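Long-range contacts in glucose-6-phosphate 1-dehydrogenase (Mycobacterium avium, PDB 4LGV), which probably catalyses the oxidation of glucose 6-phosphate to 6-phosphogluconolactone with a nicotinamide dinucleotide as electron acceptor, the entry step of the pentose phosphate pathway: residues A50-E55 with T88-D93; H62-V67 with D98-R103; R80-I85 with F92-F97; V191-G196 with R414-L419. All blocks are in the same frame, centred on the assembly; numbering follows the deposited sequence. Where two conformers were deposited one is given.

Interaction 1 (A50-E55 with T88-D93); sequences ALYRLE and TGETFD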
# COMPACT_ATOMS: atom_id res chain seq x y z
N ALA A 50 -28.15 0.65 40.76
CA ALA A 50 -26.95 1.33 40.27
C ALA A 50 -26.41 2.34 41.30
O ALA A 50 -25.21 2.34 41.56
CB ALA A 50 -27.24 2.01 38.98
N LEU A 51 -27.30 3.12 41.93
CA LEU A 51 -26.89 4.02 42.96
C LEU A 51 -26.30 3.27 44.18
O LEU A 51 -25.26 3.66 44.76
CB LEU A 51 -28.06 4.89 43.41
CG LEU A 51 -28.58 5.86 42.36
CD1 LEU A 51 -29.86 6.52 42.84
CD2 LEU A 51 -27.55 6.89 42.05
N TYR A 52 -26.97 2.19 44.55
CA TYR A 52 -26.49 1.33 45.64
C TYR A 52 -25.09 0.84 45.35
O TYR A 52 -24.20 0.86 46.25
CB TYR A 52 -27.47 0.15 45.86
CG TYR A 52 -26.99 -0.86 46.85
CD1 TYR A 52 -27.22 -0.68 48.22
CD2 TYR A 52 -26.28 -1.99 46.44
CE1 TYR A 52 -26.69 -1.57 49.14
CE2 TYR A 52 -25.78 -2.91 47.37
CZ TYR A 52 -26.00 -2.70 48.69
OH TYR A 52 -25.51 -3.60 49.59
N ARG A 53 -24.85 0.38 44.12
CA ARG A 53 -23.51 -0.18 43.77
C ARG A 53 -22.44 0.90 43.76
O ARG A 53 -21.31 0.68 44.18
CB ARG A 53 -23.56 -0.90 42.42
CG ARG A 53 -24.38 -2.19 42.44
CD ARG A 53 -24.71 -2.69 41.04
NE ARG A 53 -23.54 -3.00 40.22
CZ ARG A 53 -22.94 -4.19 40.14
NH1 ARG A 53 -23.40 -5.23 40.79
NH2 ARG A 53 -21.89 -4.33 39.36
N LEU A 54 -22.81 2.09 43.32
CA LEU A 54 -21.86 3.20 43.33
C LEU A 54 -21.53 3.55 44.77
O LEU A 54 -20.37 3.81 45.10
CB LEU A 54 -22.39 4.39 42.56
CG LEU A 54 -22.50 4.25 41.03
CD1 LEU A 54 -23.41 5.34 40.45
CD2 LEU A 54 -21.14 4.35 40.37
N GLU A 55 -22.54 3.51 45.65
CA GLU A 55 -22.32 3.73 47.08
C GLU A 55 -21.41 2.69 47.68
O GLU A 55 -20.49 3.02 48.42
CB GLU A 55 -23.64 3.72 47.83
CG GLU A 55 -23.52 4.07 49.30
CD GLU A 55 -23.17 5.51 49.48
OE1 GLU A 55 -24.02 6.38 49.21
OE2 GLU A 55 -22.03 5.79 49.87
N THR A 88 -33.59 -7.25 42.65
CA THR A 88 -32.65 -7.53 41.55
C THR A 88 -31.70 -8.70 41.82
O THR A 88 -31.05 -9.18 40.89
CB THR A 88 -31.73 -6.33 41.25
OG1 THR A 88 -30.81 -6.14 42.35
CG2 THR A 88 -32.58 -5.07 40.98
N GLY A 89 -31.60 -9.14 43.07
CA GLY A 89 -30.64 -10.22 43.43
C GLY A 89 -29.28 -9.68 43.91
O GLY A 89 -28.42 -10.43 44.31
N GLU A 90 -29.10 -8.37 43.87
CA GLU A 90 -27.91 -7.72 44.43
C GLU A 90 -27.71 -8.08 45.91
O GLU A 90 -28.67 -8.11 46.71
CB GLU A 90 -28.09 -6.18 44.28
CG GLU A 90 -26.87 -5.35 44.66
CD GLU A 90 -25.72 -5.60 43.72
OE1 GLU A 90 -25.91 -5.54 42.49
OE2 GLU A 90 -24.64 -5.88 44.23
N THR A 91 -26.47 -8.40 46.29
CA THR A 91 -26.11 -8.62 47.69
C THR A 91 -26.41 -7.33 48.48
O THR A 91 -25.89 -6.26 48.15
CB THR A 91 -24.63 -8.97 47.83
OG1 THR A 91 -24.35 -10.23 47.19
CG2 THR A 91 -24.24 -9.11 49.32
N PHE A 92 -27.23 -7.44 49.51
CA PHE A 92 -27.73 -6.28 50.27
C PHE A 92 -26.96 -6.12 51.59
O PHE A 92 -26.90 -7.05 52.42
CB PHE A 92 -29.23 -6.41 50.57
CG PHE A 92 -29.84 -5.15 51.10
CD1 PHE A 92 -30.30 -4.19 50.24
CD2 PHE A 92 -29.92 -4.91 52.46
CE1 PHE A 92 -30.85 -3.02 50.71
CE2 PHE A 92 -30.47 -3.75 52.96
CZ PHE A 92 -30.94 -2.80 52.09
N ASP A 93 -26.34 -4.97 51.74
CA ASP A 93 -25.60 -4.59 52.96
C ASP A 93 -26.27 -3.33 53.50
O ASP A 93 -26.33 -2.31 52.84
CB ASP A 93 -24.14 -4.38 52.59
CG ASP A 93 -23.30 -3.83 53.71
OD1 ASP A 93 -23.82 -3.25 54.68
OD2 ASP A 93 -22.05 -4.06 53.65
O HOH W 1 -23.53 -5.35 48.66
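The Y52 hydroxyl and the R53 guanidinium, on successive residues of helix 41-56, meet different parts of the loop between helices 74-87 and 94-103. Y52 OH accepts a hydrogen bond from the backbone N of D93 (2.7 Å, angle at the hydrogen 147°). Also nearby is T91 O, 3.0 Å from Y52 OH, and a water bridges the two, donating to T91 O at 2.6 Å. The Y52 side chain leaves the helix with CG anti to the backbone N (chi1 174°), which aims the ring at the loop; there its CE2 packs on E90 CG at 3.8 Å. F92 lies nearly parallel to that ring but slid so far along that overlap is slight.

E90 bends at chi2 and presents OE1 to R53 NH1 at 3.0 Å, a salt bridge on the syn side of the carboxylate and in the guanidinium plane. R53 NE is taken by E417 of helix 413-424, while R49 and R56 form salt bridges to E90 OE1 and OE2. Earlier in the loop, T88 OG1 accepts from E90 N, an ST turn. With three arginines around it, E90 probably stays ionised; ion pairs there and the uncharged D93-Y52 bond together hold the loop.

Interaction 2 (H62-V67 with D98-R103); sequences HPIIGV and DRLAGR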
# COMPACT_ATOMS: atom_id res chain seq x y z
N HIS A 62 -22.22 13.11 46.84
CA HIS A 62 -23.07 14.27 46.76
C HIS A 62 -24.55 13.91 47.01
O HIS A 62 -24.96 12.77 46.81
CB HIS A 62 -22.90 14.94 45.37
CG HIS A 62 -21.53 15.48 45.13
ND1 HIS A 62 -20.61 14.85 44.32
CD2 HIS A 62 -20.88 16.54 45.69
CE1 HIS A 62 -19.46 15.53 44.34
NE2 HIS A 62 -19.61 16.55 45.18
N PRO A 63 -25.36 14.88 47.43
CA PRO A 63 -26.76 14.63 47.63
C PRO A 63 -27.55 14.26 46.35
O PRO A 63 -27.15 14.59 45.21
CB PRO A 63 -27.27 15.95 48.22
CG PRO A 63 -26.03 16.69 48.69
CD PRO A 63 -24.99 16.28 47.70
N ILE A 64 -28.64 13.54 46.57
CA ILE A 64 -29.51 13.07 45.52
C ILE A 64 -30.91 13.47 45.86
O ILE A 64 -31.41 13.12 46.92
CB ILE A 64 -29.48 11.55 45.39
CG1 ILE A 64 -28.04 11.08 45.17
CG2 ILE A 64 -30.34 11.14 44.19
CD1 ILE A 64 -27.90 9.58 45.20
N ILE A 65 -31.54 14.20 44.96
CA ILE A 65 -32.95 14.62 45.13
C ILE A 65 -33.80 13.82 44.16
O ILE A 65 -33.63 13.95 42.96
CB ILE A 65 -33.10 16.12 44.85
CG1 ILE A 65 -32.23 16.92 45.79
CG2 ILE A 65 -34.54 16.53 44.96
CD1 ILE A 65 -32.23 18.39 45.50
N GLY A 66 -34.69 12.99 44.68
CA GLY A 66 -35.68 12.30 43.89
C GLY A 66 -36.92 13.14 43.68
O GLY A 66 -37.41 13.78 44.63
N VAL A 67 -37.44 13.14 42.44
CA VAL A 67 -38.67 13.86 42.10
C VAL A 67 -39.67 12.96 41.38
O VAL A 67 -39.31 12.20 40.50
CB VAL A 67 -38.37 15.05 41.19
CG1 VAL A 67 -39.64 15.82 40.90
CG2 VAL A 67 -37.34 16.00 41.81
N ASP A 98 -27.80 2.43 54.20
CA ASP A 98 -27.99 3.58 55.08
C ASP A 98 -27.19 4.80 54.60
O ASP A 98 -27.68 5.92 54.73
CB ASP A 98 -27.69 3.28 56.57
CG ASP A 98 -28.81 2.52 57.28
OD1 ASP A 98 -29.91 2.36 56.70
OD2 ASP A 98 -28.59 2.06 58.45
N ARG A 99 -26.00 4.59 54.05
CA ARG A 99 -25.23 5.72 53.46
C ARG A 99 -25.98 6.31 52.29
O ARG A 99 -26.06 7.50 52.16
CB ARG A 99 -23.86 5.31 52.99
CG ARG A 99 -22.83 5.17 54.11
CD ARG A 99 -21.42 5.37 53.57
NE ARG A 99 -21.13 4.52 52.40
CZ ARG A 99 -20.68 3.27 52.45
NH1 ARG A 99 -20.49 2.66 53.60
NH2 ARG A 99 -20.40 2.63 51.31
N LEU A 100 -26.57 5.46 51.47
CA LEU A 100 -27.32 5.95 50.33
C LEU A 100 -28.54 6.75 50.82
O LEU A 100 -28.80 7.82 50.32
CB LEU A 100 -27.75 4.79 49.43
CG LEU A 100 -28.69 5.11 48.25
CD1 LEU A 100 -28.08 6.18 47.36
CD2 LEU A 100 -28.96 3.83 47.46
N ALA A 101 -29.28 6.20 51.76
CA ALA A 101 -30.47 6.88 52.30
C ALA A 101 -30.11 8.23 52.86
O ALA A 101 -30.83 9.20 52.67
CB ALA A 101 -31.10 6.03 53.36
N GLY A 102 -28.96 8.31 53.52
CA GLY A 102 -28.45 9.58 54.04
C GLY A 102 -28.24 10.68 53.03
O GLY A 102 -28.28 11.86 53.41
N ARG A 103 -28.03 10.32 51.76
CA ARG A 103 -27.85 11.29 50.67
C ARG A 103 -29.16 11.69 49.99
O ARG A 103 -29.21 12.67 49.25
CB ARG A 103 -26.99 10.69 49.57
CG ARG A 103 -25.63 10.29 50.02
CD ARG A 103 -24.79 9.76 48.85
NE ARG A 103 -23.69 9.01 49.40
CZ ARG A 103 -22.63 9.53 50.03
NH1 ARG A 103 -22.48 10.86 50.16
NH2 ARG A 103 -21.69 8.70 50.52
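The carbonyl oxygen of R103 receives the backbone N of I64 at 2.9 Å, with an angle of 173° at the hydrogen. The approach is not along a lone pair, since the donor stands 37° out of the carbonyl plane. The preceding residue adds a weaker contact, P63 CA lying 3.5 Å from R103 O in a bent CA-H...O geometry. I64 O is also close to R103 O, but two acceptors cannot bond to each other; I64 makes a further backbone hydrogen bond with S105 of strand 104-108.

The R103 side chain runs past H62. CG stands anti to the carbonyl carbon (chi1 -60°) and the chain is extended as far as NE, so that R103 CD passes H62 O at 3.6 Å. The guanidinium finds its charge partner elsewhere: E55 of helix 41-56 takes R103 NE and, through its other oxygen, R99 NE.

The apolar part is small: I64 CD1 and L100 CD1 approach to 4.0 Å, the two branched chains meeting at their methyl ends. A helix that runs straight into the strand beside the one it packs on is the closing step of a beta-alpha-beta crossover, here from strand 64-68 to 104-108, within a parallel sheet of Rossmann order 3-2-1-4-5-6 as in dinucleotide-binding domains.

Interaction 3 (R80-I85 with F92-F97); sequences RAREAI and FDDAVF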
# COMPACT_ATOMS: atom_id res chain seq x y z
N ARG A 80 -39.29 1.70 49.06
CA ARG A 80 -39.31 1.36 47.64
C ARG A 80 -37.91 1.05 47.11
O ARG A 80 -37.72 0.09 46.35
CB ARG A 80 -39.89 2.50 46.83
CG ARG A 80 -41.40 2.46 46.76
CD ARG A 80 -41.82 3.65 45.94
NE ARG A 80 -43.24 3.79 45.74
CZ ARG A 80 -43.90 3.46 44.62
NH1 ARG A 80 -43.30 2.95 43.56
NH2 ARG A 80 -45.20 3.66 44.58
N ALA A 81 -36.96 1.89 47.51
CA ALA A 81 -35.58 1.69 47.08
C ALA A 81 -34.96 0.40 47.60
O ALA A 81 -34.30 -0.34 46.87
CB ALA A 81 -34.76 2.87 47.55
N ARG A 82 -35.27 0.09 48.85
CA ARG A 82 -34.80 -1.11 49.49
C ARG A 82 -35.32 -2.36 48.78
O ARG A 82 -34.55 -3.24 48.37
CB ARG A 82 -35.22 -1.08 50.95
CG ARG A 82 -34.61 -2.18 51.78
CD ARG A 82 -35.19 -2.22 53.22
NE ARG A 82 -34.99 -0.95 53.93
CZ ARG A 82 -34.00 -0.70 54.80
NH1 ARG A 82 -33.08 -1.63 55.11
NH2 ARG A 82 -33.94 0.48 55.40
N GLU A 83 -36.63 -2.42 48.60
CA GLU A 83 -37.21 -3.54 47.89
C GLU A 83 -36.69 -3.68 46.46
O GLU A 83 -36.43 -4.79 46.01
CB GLU A 83 -38.73 -3.44 47.84
CG GLU A 83 -39.37 -3.58 49.21
CD GLU A 83 -39.14 -4.98 49.77
OE1 GLU A 83 -39.48 -5.94 49.05
OE2 GLU A 83 -38.54 -5.13 50.87
N ALA A 84 -36.54 -2.57 45.78
CA ALA A 84 -36.12 -2.62 44.41
C ALA A 84 -34.73 -3.23 44.32
O ALA A 84 -34.45 -4.03 43.44
CB ALA A 84 -36.13 -1.23 43.80
N ILE A 85 -33.87 -2.83 45.24
CA ILE A 85 -32.50 -3.34 45.24
C ILE A 85 -32.46 -4.83 45.53
O ILE A 85 -31.79 -5.59 44.83
CB ILE A 85 -31.62 -2.58 46.25
CG1 ILE A 85 -31.55 -1.12 45.85
CG2 ILE A 85 -30.23 -3.18 46.26
CD1 ILE A 85 -31.03 -0.18 46.89
N PHE A 92 -27.23 -7.44 49.51
CA PHE A 92 -27.73 -6.28 50.27
C PHE A 92 -26.96 -6.12 51.59
O PHE A 92 -26.90 -7.05 52.42
CB PHE A 92 -29.23 -6.41 50.57
CG PHE A 92 -29.84 -5.15 51.10
CD1 PHE A 92 -30.30 -4.19 50.24
CD2 PHE A 92 -29.92 -4.91 52.46
CE1 PHE A 92 -30.85 -3.02 50.71
CE2 PHE A 92 -30.47 -3.75 52.96
CZ PHE A 92 -30.94 -2.80 52.09
N ASP A 93 -26.34 -4.97 51.74
CA ASP A 93 -25.60 -4.59 52.96
C ASP A 93 -26.27 -3.33 53.50
O ASP A 93 -26.33 -2.31 52.84
CB ASP A 93 -24.14 -4.38 52.59
CG ASP A 93 -23.30 -3.83 53.71
OD1 ASP A 93 -23.82 -3.25 54.68
OD2 ASP A 93 -22.05 -4.06 53.65
N ASP A 94 -26.83 -3.45 54.69
CA ASP A 94 -27.63 -2.44 55.31
C ASP A 94 -26.85 -1.18 55.64
O ASP A 94 -27.43 -0.08 55.57
CB ASP A 94 -28.34 -3.02 56.53
CG ASP A 94 -29.59 -2.19 56.98
OD1 ASP A 94 -30.30 -1.53 56.16
OD2 ASP A 94 -29.87 -2.22 58.19
N ALA A 95 -25.58 -1.29 55.99
CA ALA A 95 -24.73 -0.11 56.20
C ALA A 95 -24.55 0.69 54.92
O ALA A 95 -24.57 1.93 54.96
CB ALA A 95 -23.35 -0.49 56.76
N VAL A 96 -24.38 -0.00 53.79
CA VAL A 96 -24.25 0.64 52.49
C VAL A 96 -25.53 1.34 52.17
O VAL A 96 -25.52 2.47 51.68
CB VAL A 96 -23.90 -0.38 51.39
CG1 VAL A 96 -23.91 0.26 50.01
CG2 VAL A 96 -22.51 -1.01 51.64
N PHE A 97 -26.66 0.66 52.40
CA PHE A 97 -27.96 1.23 52.08
C PHE A 97 -28.20 2.48 52.93
O PHE A 97 -28.67 3.49 52.42
CB PHE A 97 -29.11 0.24 52.27
CG PHE A 97 -30.44 0.83 51.98
CD1 PHE A 97 -30.89 0.84 50.70
CD2 PHE A 97 -31.21 1.46 52.97
CE1 PHE A 97 -32.09 1.43 50.36
CE2 PHE A 97 -32.43 2.08 52.65
CZ PHE A 97 -32.86 2.04 51.33
O HOH W 2 -31.72 0.43 56.66
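A helix-loop-helix pair, in which helix 74-87 turns through a short loop into helix 94-103, is joined in part by R82 of the first helix, which reaches between F92 of the loop and D94 and F97 of the second helix. CG of R82 is anti to its backbone N (chi1 -171°), and a bend at chi3 brings the guanidinium round to the start of the second helix. R82 NH1 makes a salt bridge to D94 OD1 at 3.0 Å; the donor reaches the oxygen from 38° above the carboxylate plane, and the angle at the hydrogen is 146°, so the bond is not a straight one. A water accepts from R82 NH2 at 2.6 Å and donates to D94 OD1, closing a second, bridged route between the same charges.

The methylenes of R82 make the apolar contact with F92, R82 CG lying 3.7 Å from F92 CZ. The charged end meets the other ring: F97 CE2 lies over one face of the guanidinium, 3.5 Å from R82 NH2. The two planes are clearly inclined, so the pair is no flat stack.

Both helices belong to the crossover between strands 64-68 and 104-108, and I85 fills the interior of the pair. Its two branches part: CG2 goes to the edge of the F92 ring, and CD1 to the edge of F97, with I85 CD1 3.9 Å from F97 CD1. A81 CB touches the same ring at F97 CE1, 4.1 Å away. Helix 41-56 packs behind, with F48 on A81 and Y52 on I85 and V96. D93 is the N-cap of helix 94-103, its OD1 accepting weak bonds from the backbone N of A95 and V96.

Interaction 4 (V191-G196 with R414-L419); sequences VDHFLG and RPYERL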
# COMPACT_ATOMS: atom_id res chain seq x y z
N VAL A 191 -29.12 9.23 27.01
CA VAL A 191 -28.76 7.98 27.64
C VAL A 191 -29.36 6.78 26.90
O VAL A 191 -30.61 6.66 26.75
CB VAL A 191 -29.28 7.95 29.08
CG1 VAL A 191 -28.86 6.68 29.79
CG2 VAL A 191 -28.79 9.17 29.89
N ASP A 192 -28.49 5.92 26.40
CA ASP A 192 -28.91 4.69 25.73
C ASP A 192 -28.10 3.58 26.35
O ASP A 192 -26.89 3.51 26.17
CB ASP A 192 -28.65 4.78 24.23
CG ASP A 192 -29.12 3.54 23.45
OD1 ASP A 192 -29.23 2.44 24.02
OD2 ASP A 192 -29.43 3.69 22.24
N HIS A 193 -28.77 2.71 27.12
CA HIS A 193 -28.08 1.69 27.90
C HIS A 193 -27.19 0.82 27.05
O HIS A 193 -26.14 0.43 27.51
CB HIS A 193 -29.08 0.84 28.66
CG HIS A 193 -29.99 1.66 29.50
ND1 HIS A 193 -31.17 1.18 30.00
CD2 HIS A 193 -29.90 2.96 29.87
CE1 HIS A 193 -31.78 2.16 30.65
NE2 HIS A 193 -31.03 3.24 30.59
N PHE A 194 -27.59 0.55 25.80
CA PHE A 194 -26.73 -0.24 24.90
C PHE A 194 -25.33 0.36 24.72
O PHE A 194 -24.35 -0.36 24.72
CB PHE A 194 -27.36 -0.46 23.55
CG PHE A 194 -28.51 -1.44 23.58
CD1 PHE A 194 -28.31 -2.76 23.93
CD2 PHE A 194 -29.76 -1.05 23.23
CE1 PHE A 194 -29.36 -3.66 23.95
CE2 PHE A 194 -30.81 -1.94 23.26
CZ PHE A 194 -30.63 -3.25 23.61
N LEU A 195 -25.24 1.67 24.60
CA LEU A 195 -23.95 2.36 24.44
C LEU A 195 -23.00 2.17 25.59
O LEU A 195 -21.81 2.15 25.40
CB LEU A 195 -24.12 3.86 24.19
CG LEU A 195 -24.12 4.15 22.70
CD1 LEU A 195 -25.34 3.52 22.04
CD2 LEU A 195 -24.10 5.65 22.48
N GLY A 196 -23.55 1.97 26.79
CA GLY A 196 -22.77 1.64 27.97
C GLY A 196 -22.00 0.37 27.86
O GLY A 196 -21.10 0.15 28.66
N ARG A 414 -24.14 -3.27 34.74
CA ARG A 414 -22.80 -2.69 34.58
C ARG A 414 -22.77 -1.56 33.59
O ARG A 414 -22.30 -0.47 33.90
CB ARG A 414 -21.83 -3.79 34.18
CG ARG A 414 -21.49 -4.77 35.30
CD ARG A 414 -20.52 -5.84 34.79
NE ARG A 414 -20.33 -6.91 35.75
CZ ARG A 414 -19.37 -7.84 35.71
NH1 ARG A 414 -18.44 -7.87 34.73
NH2 ARG A 414 -19.33 -8.74 36.67
N PRO A 415 -23.37 -1.77 32.44
CA PRO A 415 -23.50 -0.65 31.53
C PRO A 415 -24.26 0.50 32.08
O PRO A 415 -23.90 1.66 31.86
CB PRO A 415 -24.26 -1.23 30.33
CG PRO A 415 -24.48 -2.69 30.62
CD PRO A 415 -23.63 -3.06 31.78
N TYR A 416 -25.33 0.20 32.77
CA TYR A 416 -26.17 1.25 33.29
C TYR A 416 -25.45 2.11 34.33
O TYR A 416 -25.43 3.33 34.22
CB TYR A 416 -27.43 0.63 33.85
CG TYR A 416 -28.38 1.66 34.27
CD1 TYR A 416 -29.21 2.29 33.35
CD2 TYR A 416 -28.41 2.07 35.58
CE1 TYR A 416 -30.06 3.30 33.73
CE2 TYR A 416 -29.27 3.08 35.99
CZ TYR A 416 -30.10 3.70 35.06
OH TYR A 416 -30.98 4.66 35.49
N GLU A 417 -24.79 1.49 35.29
CA GLU A 417 -23.99 2.27 36.27
C GLU A 417 -22.82 3.03 35.63
O GLU A 417 -22.48 4.14 36.06
CB GLU A 417 -23.48 1.36 37.40
CG GLU A 417 -22.49 0.29 36.98
CD GLU A 417 -22.22 -0.76 38.07
OE1 GLU A 417 -22.75 -0.58 39.14
OE2 GLU A 417 -21.47 -1.75 37.85
N ARG A 418 -22.18 2.43 34.64
CA ARG A 418 -21.11 3.12 33.92
C ARG A 418 -21.62 4.42 33.28
O ARG A 418 -20.96 5.45 33.33
CB ARG A 418 -20.57 2.18 32.85
CG ARG A 418 -19.43 2.70 32.03
CD ARG A 418 -19.07 1.71 30.95
NE ARG A 418 -17.94 2.20 30.19
CZ ARG A 418 -17.68 1.92 28.91
NH1 ARG A 418 -18.51 1.17 28.17
NH2 ARG A 418 -16.57 2.38 28.38
N LEU A 419 -22.79 4.38 32.65
CA LEU A 419 -23.36 5.58 32.02
C LEU A 419 -23.72 6.65 33.02
O LEU A 419 -23.48 7.83 32.78
CB LEU A 419 -24.62 5.23 31.22
CG LEU A 419 -24.35 4.53 29.92
CD1 LEU A 419 -25.64 4.01 29.33
CD2 LEU A 419 -23.68 5.44 28.92
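Residues D192-G196 (DHFLG) correspond to the DHYLG of the family's substrate-binding signature, with Phe for Tyr, consistent with a place beside the glucose 6-phosphate pocket; H193 and G196 pack on helix 413-424. R418 NH1 donates to G196 O at 2.8 Å with an angle of 158° at the hydrogen. The oxygen lies in the guanidinium plane, whereas the donor stands well above the carbonyl plane. Q198 O is a second acceptor, so R418 NH1 grips two carbonyl oxygens of the loop after strand 188-191.

L419 wedges into the bend: L419 CG stands 3.8 Å from G196 CA, and L419 CD1 reaches D192 O at 3.4 Å. P415 CB lies 3.7 Å from G196 C. Here the loop following the outermost strand of the chain's parallel sheet meets a helix of the C-terminal domain.

With CG opposite its backbone N (chi1 -174°), Y416 lies alongside H193, in the given one of two H193 conformers, and turns its edge to the imidazole face, a T-shaped pair with planes at 89°. H193 NE2 is hydrogen-bonded to E162, and Y416 OH to Y133 and T47. D192 OD1 accepts from F194 N at 3.1 Å, an Asx turn, while D192 OD2 is hydrogen-bonded to N254.

Interactions 1, 2 and 3 cluster within the dinucleotide-binding domain. The centres of interactions 1 and 3 are about 7 Å apart, those of interactions 2 and 3 about 12 Å, and those of interactions 1 and 2 about 14 Å. Interaction 1 shares F92 and D93 with interaction 3, which is nested within the loop closed by interaction 2; both 2 and 3 use helix 94-103. Interaction 4 comes later along the chain, its centre about 16 Å from that of interaction 1. Salt bridges from helix 41-56 join interaction 1 both to interaction 2 and to interaction 4. That helix thus links the crossover helices on one side to helix 413-424 of the C-terminal domain on another.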